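PDB 4MJG: uncharacterized protein from Actinomyces odontolyticus, which is of unknown function, belongs to the DUF4853 family and may be a lipoprotein in its natural full-length form. Local coordinates for residues A[12-21]-A[134-142]; A[40-51]-A[64-73]. All coordinates share one frame; numbering follows the deposited sequence.

Contact 1 of 2, residues A[12-21]-A[134-142]; sequences FPERVSIEEY and SACLPTNKP. With SO4 (sulfate ion), chain C.
Leu-137 fills the tightly packed middle of this contact, between the start of helix 18-24 and the chain that leads out of strand 127-133. Its CD1 meets Tyr-21 CB and also reaches Ile-18 CD1 at 3.8 Å, while the other methyl, CD2, turns to Val-16 O and Arg-15 CB. Tyr-21 and Ile-18 both cross the leucine at about a right angle, and Val-65 of strand 62-73 closes in on the same two residues. Next along, Pro-138 lies against Phe-12: its CD sits over one ring face, off centre toward the rim, 4.2 Å from the Phe-12 ring centroid, a CH-pi contact. CG of Phe-12 stands anti to the backbone N (chi1 179°), which carries the ring across to the proline and brings its CE1 within 3.9 Å of Cys-136 SG, half of the disulfide with Cys-55. Backbone joins backbone where Ile-18 N donates to Pro-138 O (3.2 Å), just after Ser-17 N-caps the helix by accepting from Glu-20 N.

The solvent side is looser. Thr-139 OG1 donates to Glu-19 OE1 from above the carboxylate plane, and Lys-141 NZ stays 4.2 Å from Glu-19 OE2, too far for a salt bridge.

At the other end the extended Arg-15 side chain brings NH1 to Cys-136 O at 2.6 Å, on a lone pair and in the guanidinium plane; the same nitrogen reaches sulfate O1, which Cys-136 N grips at 2.7 Å. A leucine in place of Arg-15 would probably leave Cys-136 O without this donor and the sulfate with one cation fewer. The backbone beside the disulfide thus offers an N-H to an anion while its carbonyl steadies the arginine, a setting that would probably suit an anion.

Contact 2 of 2, residues A[40-51]-A[64-73]; sequences TGGELTVMGLPY and RVVGYTTVAP. With SO4 (sulfate ion), chain C.
Pro-50 and Tyr-68 run side by side, pointing the same way, and the proline turns its CD-CG edge to the phenol face, with CD over the centre, 3.4 Å from the Tyr-68 ring centroid and 8° off the normal: a close CH-pi contact. Val-46 CG1 comes to the edge of that ring, Leu-49 CD2 approaches CE1 obliquely, and the hydroxyl beyond is bonded to Pro-152 O. A second such pair follows at Tyr-51, whose chi1 of 59° sets CG between backbone N and carbonyl carbon and folds the ring over Val-66. Val-66 CB stands 3.8 Å from the Tyr-51 ring centroid, and the two valine methyls spread beneath, CG1 toward CE1 and CG2 toward the hydroxyl.

Farther along, selenomethionine Met-47 slants across Val-71, its CG 3.4 Å from Val-71 CG2. On the face that carries Val-46 and Thr-70, Leu-44 CD2 packs on Ala-72 CB at 3.8 Å.

Backbone bonds set the register beneath these side chains. Thr-45 and Val-71 form an antiparallel hydrogen-bonded pair, as do Tyr-51 and Val-66. Between them Thr-69 O accepts from both Met-47 N (2.8 Å) and Gly-48 N (3.1 Å), while Thr-69 N returns a bond to Gly-48 O. Two residues facing one make a classic beta bulge, here in the hairpin of strands 44-55 and 62-73 among the inner strands of the antiparallel sheet.

Contact 1 and contact 2 have centres 23 Å apart but meet where strand 127-133 runs out beside strand 62-73. There Ser-134 OG lies 2.9 Å from Val-65 N and Ser-134 O lies 3.2 Å from Arg-64 NH1, both probable hydrogen bonds, and Tyr-21 CD1 packs 3.5 Å from Val-65 CG1. The hairpin of contact 2 falls within the chain between 12-21 and 134-142. One sulfate, probably from the crystallisation liquor, is shared: Arg-64 NH2 reaches its O4 at 3.1 Å, while Arg-15 and Cys-136 hold O1. No active site is known, and whether a natural anion binds here is not established.

Contact 1 of 2, residues A[12-21]-A[134-142]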
loop_
_atom_site.group_PDB
_atom_site.type_symbol
_atom_site.label_atom_id
_atom_site.label_comp_id
_atom_site.label_asym_id
_atom_site.label_seq_id
_atom_site.Cartn_x
_atom_site.Cartn_y
_atom_site.Cartn_z
ATOM N N PHE A 12 0.213 -18.801 -9.376
ATOM C CA PHE A 12 -0.475 -18.854 -8.084
ATOM C C PHE A 12 0.061 -19.905 -7.102
ATOM O O PHE A 12 0.356 -19.573 -5.954
ATOM C CB PHE A 12 -1.979 -19.052 -8.313
ATOM C CG PHE A 12 -2.783 -19.133 -7.049
ATOM C CD1 PHE A 12 -3.098 -17.983 -6.341
ATOM C CD2 PHE A 12 -3.236 -20.353 -6.575
ATOM C CE1 PHE A 12 -3.844 -18.049 -5.177
ATOM C CE2 PHE A 12 -3.982 -20.427 -5.412
ATOM C CZ PHE A 12 -4.284 -19.275 -4.711
ATOM N N PRO A 13 0.195 -21.167 -7.541
ATOM C CA PRO A 13 0.617 -22.210 -6.598
ATOM C C PRO A 13 1.993 -21.968 -5.973
ATOM O O PRO A 13 2.218 -22.352 -4.829
ATOM C CB PRO A 13 0.658 -23.485 -7.460
ATOM C CG PRO A 13 -0.122 -23.167 -8.686
ATOM C CD PRO A 13 0.064 -21.698 -8.909
ATOM N N GLU A 14 2.893 -21.337 -6.723
ATOM C CA GLU A 14 4.275 -21.145 -6.286
ATOM C C GLU A 14 4.477 -19.885 -5.444
ATOM O O GLU A 14 5.585 -19.623 -4.981
ATOM C CB GLU A 14 5.200 -21.112 -7.505
ATOM C CG GLU A 14 5.165 -22.388 -8.336
ATOM C CD GLU A 14 5.883 -22.251 -9.667
ATOM O OE1 GLU A 14 6.621 -21.261 -9.858
ATOM O OE2 GLU A 14 5.708 -23.139 -10.528
ATOM N N ARG A 15 3.417 -19.103 -5.252
ATOM C CA ARG A 15 3.490 -17.906 -4.414
ATOM C C ARG A 15 3.495 -18.287 -2.936
ATOM O O ARG A 15 2.965 -19.325 -2.561
ATOM C CB ARG A 15 2.303 -16.982 -4.702
ATOM C CG ARG A 15 2.319 -16.363 -6.089
ATOM C CD ARG A 15 1.019 -15.632 -6.389
ATOM N NE ARG A 15 0.830 -15.417 -7.824
ATOM C CZ ARG A 15 -0.299 -14.985 -8.387
ATOM N NH1 ARG A 15 -1.365 -14.705 -7.648
ATOM N NH2 ARG A 15 -0.367 -14.837 -9.704
ATOM N N VAL A 16 4.087 -17.440 -2.099
ATOM C CA VAL A 16 4.053 -17.656 -0.650
ATOM C C VAL A 16 2.618 -17.558 -0.145
ATOM O O VAL A 16 1.759 -16.973 -0.806
ATOM C CB VAL A 16 4.932 -16.649 0.137
ATOM C CG1 VAL A 16 6.394 -16.776 -0.268
ATOM C CG2 VAL A 16 4.446 -15.213 -0.035
ATOM N N SER A 17 2.366 -18.120 1.031
ATOM C CA SER A 17 1.023 -18.120 1.600
ATOM C C SER A 17 0.640 -16.722 2.069
ATOM O O SER A 17 1.503 -15.898 2.378
ATOM C CB SER A 17 0.921 -19.097 2.773
ATOM O OG SER A 17 1.536 -18.560 3.930
ATOM N N ILE A 18 -0.663 -16.470 2.117
ATOM C CA ILE A 18 -1.203 -15.211 2.627
ATOM C C ILE A 18 -0.579 -14.812 3.968
ATOM O O ILE A 18 -0.244 -13.646 4.177
ATOM C CB ILE A 18 -2.751 -15.272 2.747
ATOM C CG1 ILE A 18 -3.327 -13.936 3.234
ATOM C CG2 ILE A 18 -3.200 -16.409 3.660
ATOM C CD1 ILE A 18 -3.108 -12.781 2.281
ATOM N N GLU A 19 -0.404 -15.787 4.856
ATOM C CA GLU A 19 0.145 -15.533 6.186
ATOM C C GLU A 19 1.620 -15.144 6.127
ATOM O O GLU A 19 2.065 -14.275 6.880
ATOM C CB GLU A 19 -0.039 -16.764 7.074
ATOM C CG GLU A 19 -1.497 -17.101 7.365
ATOM C CD GLU A 19 -1.802 -18.579 7.198
ATOM O OE1 GLU A 19 -1.687 -19.091 6.056
ATOM O OE2 GLU A 19 -2.161 -19.226 8.209
ATOM N N GLU A 20 2.370 -15.793 5.238
ATOM C CA GLU A 20 3.781 -15.469 5.026
ATOM C C GLU A 20 3.919 -14.073 4.441
ATOM O O GLU A 20 4.850 -13.335 4.782
ATOM C CB GLU A 20 4.421 -16.496 4.081
ATOM C CG GLU A 20 5.895 -16.265 3.747
ATOM C CD GLU A 20 6.845 -16.633 4.874
ATOM O OE1 GLU A 20 6.384 -16.991 5.976
ATOM O OE2 GLU A 20 8.073 -16.559 4.649
ATOM N N TYR A 21 2.987 -13.718 3.561
ATOM C CA TYR A 21 3.002 -12.419 2.900
ATOM C C TYR A 21 2.702 -11.302 3.891
ATOM O O TYR A 21 3.393 -10.276 3.923
ATOM C CB TYR A 21 1.977 -12.398 1.777
ATOM C CG TYR A 21 2.145 -11.266 0.793
ATOM C CD1 TYR A 21 1.516 -10.041 0.990
ATOM C CD2 TYR A 21 2.904 -11.434 -0.357
ATOM C CE1 TYR A 21 1.653 -9.009 0.072
ATOM C CE2 TYR A 21 3.047 -10.411 -1.282
ATOM C CZ TYR A 21 2.424 -9.202 -1.066
ATOM O OH TYR A 21 2.568 -8.198 -1.995
ATOM N N SER A 134 -2.137 -6.773 -2.722
ATOM C CA SER A 134 -1.364 -7.939 -3.149
ATOM C C SER A 134 -2.053 -8.698 -4.274
ATOM O O SER A 134 -3.237 -8.498 -4.544
ATOM C CB SER A 134 -1.155 -8.909 -1.982
ATOM O OG SER A 134 -2.315 -9.701 -1.779
ATOM N N ALA A 135 -1.291 -9.583 -4.912
ATOM C CA ALA A 135 -1.852 -10.576 -5.816
ATOM C C ALA A 135 -2.618 -11.583 -4.983
ATOM O O ALA A 135 -2.514 -11.577 -3.753
ATOM C CB ALA A 135 -0.742 -11.271 -6.586
ATOM N N CYS A 136 -3.390 -12.440 -5.640
ATOM C CA CYS A 136 -4.123 -13.495 -4.942
ATOM C C CYS A 136 -3.128 -14.537 -4.436
ATOM O O CYS A 136 -2.253 -14.971 -5.180
ATOM C CB CYS A 136 -5.153 -14.144 -5.865
ATOM S SG CYS A 136 -6.428 -15.103 -5.009
ATOM N N LEU A 137 -3.257 -14.925 -3.169
ATOM C CA LEU A 137 -2.291 -15.816 -2.531
ATOM C C LEU A 137 -2.945 -17.108 -2.046
ATOM O O LEU A 137 -4.070 -17.086 -1.556
ATOM C CB LEU A 137 -1.623 -15.102 -1.355
ATOM C CG LEU A 137 -0.898 -13.810 -1.731
ATOM C CD1 LEU A 137 -0.548 -12.994 -0.496
ATOM C CD2 LEU A 137 0.348 -14.111 -2.547
ATOM N N PRO A 138 -2.233 -18.241 -2.169
ATOM C CA PRO A 138 -2.769 -19.511 -1.699
ATOM C C PRO A 138 -2.679 -19.648 -0.185
ATOM O O PRO A 138 -2.020 -18.843 0.470
ATOM C CB PRO A 138 -1.863 -20.534 -2.376
ATOM C CG PRO A 138 -0.549 -19.841 -2.468
ATOM C CD PRO A 138 -0.868 -18.393 -2.708
ATOM N N THR A 139 -3.350 -20.661 0.355
ATOM C CA THR A 139 -3.264 -20.985 1.776
ATOM C C THR A 139 -3.800 -22.387 2.053
ATOM O O THR A 139 -4.642 -22.896 1.315
ATOM C CB THR A 139 -4.048 -19.980 2.645
ATOM O OG1 THR A 139 -3.814 -20.262 4.031
ATOM C CG2 THR A 139 -5.549 -20.040 2.346
ATOM N N ASN A 140 -3.312 -22.992 3.128
ATOM C CA ASN A 140 -3.845 -24.264 3.612
ATOM C C ASN A 140 -5.015 -24.067 4.586
ATOM O O ASN A 140 -5.564 -25.039 5.106
ATOM C CB ASN A 140 -2.736 -25.094 4.271
ATOM C CG ASN A 140 -2.154 -24.430 5.512
ATOM O OD1 ASN A 140 -2.483 -23.287 5.848
ATOM N ND2 ASN A 140 -1.272 -25.146 6.196
ATOM N N LYS A 141 -5.383 -22.812 4.832
ATOM C CA LYS A 141 -6.448 -22.475 5.774
ATOM C C LYS A 141 -7.792 -22.408 5.057
ATOM O O LYS A 141 -7.831 -22.355 3.829
ATOM C CB LYS A 141 -6.154 -21.130 6.448
ATOM C CG LYS A 141 -4.799 -21.039 7.136
ATOM C CD LYS A 141 -4.656 -22.042 8.268
ATOM C CE LYS A 141 -3.341 -21.853 9.004
ATOM N NZ LYS A 141 -3.033 -22.989 9.914
ATOM N N PRO A 142 -8.903 -22.417 5.821
ATOM C CA PRO A 142 -10.229 -22.347 5.210
ATOM C C PRO A 142 -10.427 -21.120 4.334
ATOM O O PRO A 142 -9.949 -20.040 4.669
ATOM C CB PRO A 142 -11.168 -22.283 6.417
ATOM C CG PRO A 142 -10.436 -22.998 7.489
ATOM C CD PRO A 142 -8.990 -22.655 7.275
HETATM S S SO4 C . -4.490 -11.641 -9.076
HETATM O O1 SO4 C . -3.406 -12.379 -8.385
HETATM O O2 SO4 C . -4.325 -10.178 -8.904
HETATM O O3 SO4 C . -4.434 -11.953 -10.521
HETATM O O4 SO4 C . -5.794 -12.073 -8.526
#

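Contact 2 of 2, residues A[40-51]-A[64-73]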
loop_
_atom_site.group_PDB
_atom_site.type_symbol
_atom_site.label_atom_id
_atom_site.label_comp_id
_atom_site.label_asym_id
_atom_site.label_seq_id
_atom_site.Cartn_x
_atom_site.Cartn_y
_atom_site.Cartn_z
ATOM N N THR A 40 8.111 15.441 0.997
ATOM C CA THR A 40 7.258 16.555 1.389
ATOM C C THR A 40 7.927 17.398 2.459
ATOM O O THR A 40 7.831 18.627 2.444
ATOM C CB THR A 40 5.933 16.076 1.998
ATOM O OG1 THR A 40 5.303 15.124 1.128
ATOM C CG2 THR A 40 5.013 17.260 2.223
ATOM N N GLY A 41 8.597 16.720 3.385
ATOM C CA GLY A 41 9.128 17.346 4.584
ATOM C C GLY A 41 8.071 17.242 5.660
ATOM O O GLY A 41 7.633 18.249 6.214
ATOM N N GLY A 42 7.645 16.017 5.945
ATOM C CA GLY A 42 6.586 15.809 6.916
ATOM C C GLY A 42 6.210 14.361 7.161
ATOM O O GLY A 42 7.074 13.493 7.311
ATOM N N GLU A 43 4.905 14.106 7.160
ATOM C CA GLU A 43 4.343 12.928 7.801
ATOM C C GLU A 43 3.214 12.327 6.991
ATOM O O GLU A 43 2.617 12.995 6.143
ATOM C CB GLU A 43 3.821 13.316 9.188
ATOM C CG GLU A 43 2.838 14.489 9.189
ATOM C CD GLU A 43 2.519 15.021 10.581
ATOM O OE1 GLU A 43 3.319 14.811 11.523
ATOM O OE2 GLU A 43 1.458 15.667 10.734
ATOM N N LEU A 44 2.922 11.062 7.266
ATOM C CA LEU A 44 1.785 10.370 6.662
ATOM C C LEU A 44 0.592 10.361 7.613
ATOM O O LEU A 44 0.756 10.210 8.820
ATOM C CB LEU A 44 2.155 8.924 6.326
ATOM C CG LEU A 44 3.217 8.671 5.256
ATOM C CD1 LEU A 44 3.569 7.195 5.207
ATOM C CD2 LEU A 44 2.745 9.142 3.890
ATOM N N THR A 45 -0.602 10.516 7.055
ATOM C CA THR A 45 -1.853 10.332 7.789
ATOM C C THR A 45 -2.401 8.953 7.435
ATOM O O THR A 45 -2.391 8.569 6.268
ATOM C CB THR A 45 -2.884 11.397 7.387
ATOM O OG1 THR A 45 -2.320 12.698 7.577
ATOM C CG2 THR A 45 -4.152 11.273 8.217
ATOM N N VAL A 46 -2.876 8.204 8.424
ATOM C CA VAL A 46 -3.405 6.861 8.159
ATOM C C VAL A 46 -4.881 6.966 7.782
ATOM O O VAL A 46 -5.743 7.199 8.637
ATOM C CB VAL A 46 -3.210 5.916 9.359
ATOM C CG1 VAL A 46 -3.698 4.515 9.024
ATOM C CG2 VAL A 46 -1.744 5.887 9.773
HETATM N N MSE A 47 -5.152 6.788 6.491
HETATM C CA MSE A 47 -6.486 6.976 5.917
HETATM C C MSE A 47 -7.324 5.735 6.058
HETATM O O MSE A 47 -8.541 5.821 6.214
HETATM C CB MSE A 47 -6.364 7.284 4.418
HETATM C CG MSE A 47 -7.107 8.545 3.989
HETATM SE SE MSE A 47 -9.052 8.264 4.097
HETATM C CE MSE A 47 -9.171 7.147 2.471
ATOM N N GLY A 48 -6.684 4.571 5.965
ATOM C CA GLY A 48 -7.389 3.300 6.001
ATOM C C GLY A 48 -6.556 2.214 6.649
ATOM O O GLY A 48 -5.317 2.258 6.633
ATOM N N LEU A 49 -7.247 1.236 7.223
ATOM C CA LEU A 49 -6.601 0.099 7.851
ATOM C C LEU A 49 -6.584 -1.069 6.876
ATOM O O LEU A 49 -7.449 -1.156 6.004
ATOM C CB LEU A 49 -7.351 -0.285 9.122
ATOM C CG LEU A 49 -7.343 0.771 10.222
ATOM C CD1 LEU A 49 -8.137 0.289 11.424
ATOM C CD2 LEU A 49 -5.915 1.117 10.627
ATOM N N PRO A 50 -5.607 -1.979 7.026
ATOM C CA PRO A 50 -5.500 -3.104 6.114
ATOM C C PRO A 50 -6.576 -4.138 6.383
ATOM O O PRO A 50 -7.114 -4.213 7.491
ATOM C CB PRO A 50 -4.131 -3.683 6.445
ATOM C CG PRO A 50 -3.983 -3.420 7.901
ATOM C CD PRO A 50 -4.629 -2.081 8.127
ATOM N N TYR A 51 -6.873 -4.934 5.367
ATOM C CA TYR A 51 -7.864 -5.982 5.483
ATOM C C TYR A 51 -7.596 -7.049 4.433
ATOM O O TYR A 51 -6.876 -6.817 3.458
ATOM C CB TYR A 51 -9.281 -5.409 5.331
ATOM C CG TYR A 51 -9.534 -4.706 4.015
ATOM C CD1 TYR A 51 -9.201 -3.367 3.846
ATOM C CD2 TYR A 51 -10.111 -5.379 2.935
ATOM C CE1 TYR A 51 -9.435 -2.717 2.647
ATOM C CE2 TYR A 51 -10.345 -4.738 1.731
ATOM C CZ TYR A 51 -10.004 -3.407 1.592
ATOM O OH TYR A 51 -10.236 -2.759 0.397
ATOM N N ARG A 64 -6.365 -12.256 -0.634
ATOM C CA ARG A 64 -5.669 -11.074 -1.093
ATOM C C ARG A 64 -5.545 -10.133 0.094
ATOM O O ARG A 64 -6.435 -10.088 0.936
ATOM C CB ARG A 64 -6.508 -10.410 -2.179
ATOM C CG ARG A 64 -5.835 -9.260 -2.886
ATOM C CD ARG A 64 -6.818 -8.518 -3.780
ATOM N NE ARG A 64 -7.522 -9.401 -4.708
ATOM C CZ ARG A 64 -6.983 -9.963 -5.789
ATOM N NH1 ARG A 64 -5.703 -9.770 -6.104
ATOM N NH2 ARG A 64 -7.730 -10.746 -6.557
ATOM N N VAL A 65 -4.463 -9.370 0.160
ATOM C CA VAL A 65 -4.297 -8.408 1.250
ATOM C C VAL A 65 -4.165 -6.971 0.732
ATOM O O VAL A 65 -3.227 -6.628 -0.002
ATOM C CB VAL A 65 -3.138 -8.791 2.207
ATOM C CG1 VAL A 65 -1.803 -8.895 1.485
ATOM C CG2 VAL A 65 -3.046 -7.803 3.360
ATOM N N VAL A 66 -5.146 -6.151 1.108
ATOM C CA VAL A 66 -5.093 -4.712 0.910
ATOM C C VAL A 66 -4.398 -4.137 2.136
ATOM O O VAL A 66 -4.822 -4.390 3.265
ATOM C CB VAL A 66 -6.509 -4.105 0.793
ATOM C CG1 VAL A 66 -6.446 -2.586 0.739
ATOM C CG2 VAL A 66 -7.238 -4.664 -0.425
ATOM N N GLY A 67 -3.337 -3.369 1.925
ATOM C CA GLY A 67 -2.547 -2.836 3.038
ATOM C C GLY A 67 -3.103 -1.546 3.604
ATOM O O GLY A 67 -4.223 -1.138 3.282
ATOM N N TYR A 68 -2.314 -0.903 4.462
ATOM C CA TYR A 68 -2.668 0.412 4.988
ATOM C C TYR A 68 -2.781 1.386 3.843
ATOM O O TYR A 68 -2.095 1.249 2.828
ATOM C CB TYR A 68 -1.610 0.920 5.964
ATOM C CG TYR A 68 -1.716 0.328 7.347
ATOM C CD1 TYR A 68 -2.495 0.932 8.330
ATOM C CD2 TYR A 68 -1.023 -0.822 7.677
ATOM C CE1 TYR A 68 -2.591 0.399 9.602
ATOM C CE2 TYR A 68 -1.113 -1.362 8.939
ATOM C CZ TYR A 68 -1.900 -0.747 9.896
ATOM O OH TYR A 68 -1.987 -1.291 11.147
ATOM N N THR A 69 -3.670 2.358 3.997
ATOM C CA THR A 69 -3.747 3.466 3.068
ATOM C C THR A 69 -3.241 4.686 3.819
ATOM O O THR A 69 -3.797 5.037 4.853
ATOM C CB THR A 69 -5.186 3.697 2.594
ATOM O OG1 THR A 69 -5.679 2.505 1.954
ATOM C CG2 THR A 69 -5.246 4.863 1.624
ATOM N N THR A 70 -2.158 5.290 3.333
ATOM C CA THR A 70 -1.595 6.478 3.971
ATOM C C THR A 70 -1.595 7.653 3.019
ATOM O O THR A 70 -1.528 7.479 1.803
ATOM C CB THR A 70 -0.161 6.246 4.487
ATOM O OG1 THR A 70 0.717 5.939 3.398
ATOM C CG2 THR A 70 -0.141 5.116 5.484
ATOM N N VAL A 71 -1.662 8.854 3.590
ATOM C CA VAL A 71 -1.818 10.077 2.819
ATOM C C VAL A 71 -0.744 11.092 3.192
ATOM O O VAL A 71 -0.585 11.432 4.362
ATOM C CB VAL A 71 -3.213 10.691 3.048
ATOM C CG1 VAL A 71 -3.343 12.031 2.338
ATOM C CG2 VAL A 71 -4.282 9.736 2.545
ATOM N N ALA A 72 -0.017 11.566 2.183
ATOM C CA ALA A 72 0.981 12.609 2.356
ATOM C C ALA A 72 0.469 13.882 1.703
ATOM O O ALA A 72 -0.452 13.827 0.897
ATOM C CB ALA A 72 2.291 12.190 1.711
ATOM N N PRO A 73 1.063 15.036 2.040
ATOM C CA PRO A 73 0.665 16.261 1.337
ATOM C C PRO A 73 1.038 16.217 -0.147
ATOM O O PRO A 73 1.870 15.395 -0.553
ATOM C CB PRO A 73 1.436 17.361 2.075
ATOM C CG PRO A 73 1.754 16.772 3.415
ATOM C CD PRO A 73 1.982 15.314 3.157
HETATM S S SO4 C . -4.490 -11.641 -9.076
HETATM O O1 SO4 C . -3.406 -12.379 -8.385
HETATM O O2 SO4 C . -4.325 -10.178 -8.904
HETATM O O3 SO4 C . -4.434 -11.953 -10.521
HETATM O O4 SO4 C . -5.794 -12.073 -8.526
#